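Side-chain contact in SPbeta prophage-derived aminoglycoside N(3')-acetyltransferase-like protein YokD (Bacillus subtilis, PDB 2NYG), which probably transfers an acetyl group from acetyl-coenzyme A to an amino group of aminoglycoside antibiotics and may contribute to antibiotic resistance: residues A[258-261]-A[262-266]. Residues are numbered along the deposited sequence; the frame is centred on the assembly and turned at random.
Sequences FAEK and WFINN
Phe258 and Trp262 stand one turn apart on the C-terminal alpha-helix 252-268 and touch through their rings. Four successive i to i+4 backbone bonds run through this part of the helix. In the first, Trp262 N donates to Phe258 O at 2.9 Å. The bond is nearly straight. The ring contact is light and oblique, with Phe258 CE2 4.3 Å from Trp262 CD1. Both side chains leave the backbone the same way, with CG anti to N (chi1 -175° in Phe258 and -172° in Trp262), and this sets the rings next to each other on one flank. That flank faces helix 224-234: both side chains touch Ala230, and Phe258 also meets Phe231 edge-to-face.

Ala259 is buried. Its CB lies 4.3 Å from Phe263 CE2. The methyl also packs on Val227 and on Phe184 and Ala187 of helix 183-187, while the buried Phe263 ring reaches Ile191 and Arg220. The small residue and the large ring thus lie on a buried side of the helix.

Glu260 sits beside Ile264, and the two side chains run in the same direction. The contact is aliphatic: Glu260 CG meets Ile264 CD1 at 3.5 Å. The glutamate extends past CG and carries its carboxylate onward, with OE2 4.0 Å from the same methyl. Glu260 also touches Arg190, and Ile264 touches Ile191. At the backbone, Ile264 N donates to Glu260 O at 2.7 Å.

Lys261 is exposed, and its extended chain leads away from the following turn. Its tie to that turn is through the backbone, where Asn265 N donates to Lys261 O. The Asn265 amide folds back over the same turn (chi1 -71°), which leaves ND2 3.5 Å from Lys261 O.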
loop_
_atom_site.group_PDB
_atom_site.type_symbol
_atom_site.label_atom_id
_atom_site.label_comp_id
_atom_site.label_asym_id
_atom_site.label_seq_id
_atom_site.Cartn_x
_atom_site.Cartn_y
_atom_site.Cartn_z
ATOM N N PHE A 258 -14.048 11.476 28.463
ATOM C CA PHE A 258 -15.395 11.948 28.171
ATOM C C PHE A 258 -16.250 10.828 27.602
ATOM O O PHE A 258 -17.425 10.717 27.922
ATOM C CB PHE A 258 -15.359 13.100 27.177
ATOM C CG PHE A 258 -16.701 13.707 26.912
ATOM C CD1 PHE A 258 -17.196 14.717 27.729
ATOM C CD2 PHE A 258 -17.484 13.255 25.850
ATOM C CE1 PHE A 258 -18.457 15.272 27.496
ATOM C CE2 PHE A 258 -18.744 13.797 25.603
ATOM C CZ PHE A 258 -19.236 14.808 26.428
ATOM N N ALA A 259 -15.648 10.009 26.747
ATOM C CA ALA A 259 -16.337 8.885 26.130
ATOM C C ALA A 259 -16.855 7.934 27.208
ATOM O O ALA A 259 -17.979 7.429 27.139
ATOM C CB ALA A 259 -15.388 8.159 25.204
ATOM N N GLU A 260 -16.018 7.686 28.203
ATOM C CA GLU A 260 -16.386 6.814 29.294
ATOM C C GLU A 260 -17.647 7.355 29.958
ATOM O O GLU A 260 -18.649 6.660 30.052
ATOM C CB GLU A 260 -15.226 6.725 30.299
ATOM C CG GLU A 260 -15.579 6.102 31.636
ATOM C CD GLU A 260 -14.351 5.794 32.460
ATOM O OE1 GLU A 260 -13.393 6.591 32.411
ATOM O OE2 GLU A 260 -14.337 4.764 33.162
ATOM N N LYS A 261 -17.601 8.606 30.396
ATOM C CA LYS A 261 -18.738 9.220 31.061
ATOM C C LYS A 261 -20.015 9.246 30.229
ATOM O O LYS A 261 -21.083 8.866 30.717
ATOM C CB LYS A 261 -18.358 10.619 31.532
ATOM C CG LYS A 261 -17.305 10.553 32.610
ATOM C CD LYS A 261 -16.876 11.900 33.116
ATOM C CE LYS A 261 -15.950 11.718 34.299
ATOM N NZ LYS A 261 -15.624 13.001 34.964
ATOM N N TRP A 262 -19.914 9.679 28.980
ATOM C CA TRP A 262 -21.072 9.699 28.098
ATOM C C TRP A 262 -21.672 8.285 28.088
ATOM O O TRP A 262 -22.876 8.119 28.228
ATOM C CB TRP A 262 -20.653 10.105 26.686
ATOM C CG TRP A 262 -21.795 10.328 25.750
ATOM C CD1 TRP A 262 -22.338 11.525 25.399
ATOM C CD2 TRP A 262 -22.516 9.329 25.018
ATOM N NE1 TRP A 262 -23.351 11.340 24.485
ATOM C CE2 TRP A 262 -23.484 10.001 24.236
ATOM C CE3 TRP A 262 -22.438 7.932 24.946
ATOM C CZ2 TRP A 262 -24.367 9.323 23.390
ATOM C CZ3 TRP A 262 -23.310 7.257 24.109
ATOM C CH2 TRP A 262 -24.264 7.954 23.340
ATOM N N PHE A 263 -20.828 7.272 27.922
ATOM C CA PHE A 263 -21.287 5.885 27.919
ATOM C C PHE A 263 -21.911 5.477 29.259
ATOM O O PHE A 263 -23.012 4.934 29.290
ATOM C CB PHE A 263 -20.125 4.915 27.625
ATOM C CG PHE A 263 -19.720 4.844 26.178
ATOM C CD1 PHE A 263 -20.670 4.676 25.185
ATOM C CD2 PHE A 263 -18.379 4.903 25.811
ATOM C CE1 PHE A 263 -20.298 4.570 23.851
ATOM C CE2 PHE A 263 -17.998 4.797 24.480
ATOM C CZ PHE A 263 -18.959 4.630 23.499
ATOM N N ILE A 264 -21.197 5.726 30.353
ATOM C CA ILE A 264 -21.667 5.356 31.680
ATOM C C ILE A 264 -23.029 5.946 32.032
ATOM O O ILE A 264 -23.931 5.232 32.496
ATOM C CB ILE A 264 -20.659 5.793 32.781
ATOM C CG1 ILE A 264 -19.360 5.005 32.647
ATOM C CG2 ILE A 264 -21.252 5.556 34.162
ATOM C CD1 ILE A 264 -18.307 5.370 33.683
ATOM N N ASN A 265 -23.176 7.246 31.815
ATOM C CA ASN A 265 -24.422 7.921 32.139
ATOM C C ASN A 265 -25.509 7.761 31.098
ATOM O O ASN A 265 -26.649 8.163 31.310
ATOM C CB ASN A 265 -24.150 9.412 32.361
ATOM C CG ASN A 265 -23.391 9.691 33.660
ATOM O OD1 ASN A 265 -23.744 9.169 34.717
ATOM N ND2 ASN A 265 -22.345 10.510 33.580
ATOM N N ASN A 266 -25.186 7.163 29.968
ATOM C CA ASN A 266 -26.215 7.018 28.963
ATOM C C ASN A 266 -26.797 5.624 28.938
ATOM O O ASN A 266 -27.868 5.440 28.385
ATOM C CB ASN A 266 -25.664 7.342 27.610
ATOM C CG ASN A 266 -26.374 8.505 26.935
ATOM O OD1 ASN A 266 -26.255 9.659 27.339
ATOM N ND2 ASN A 266 -27.106 8.196 25.884
#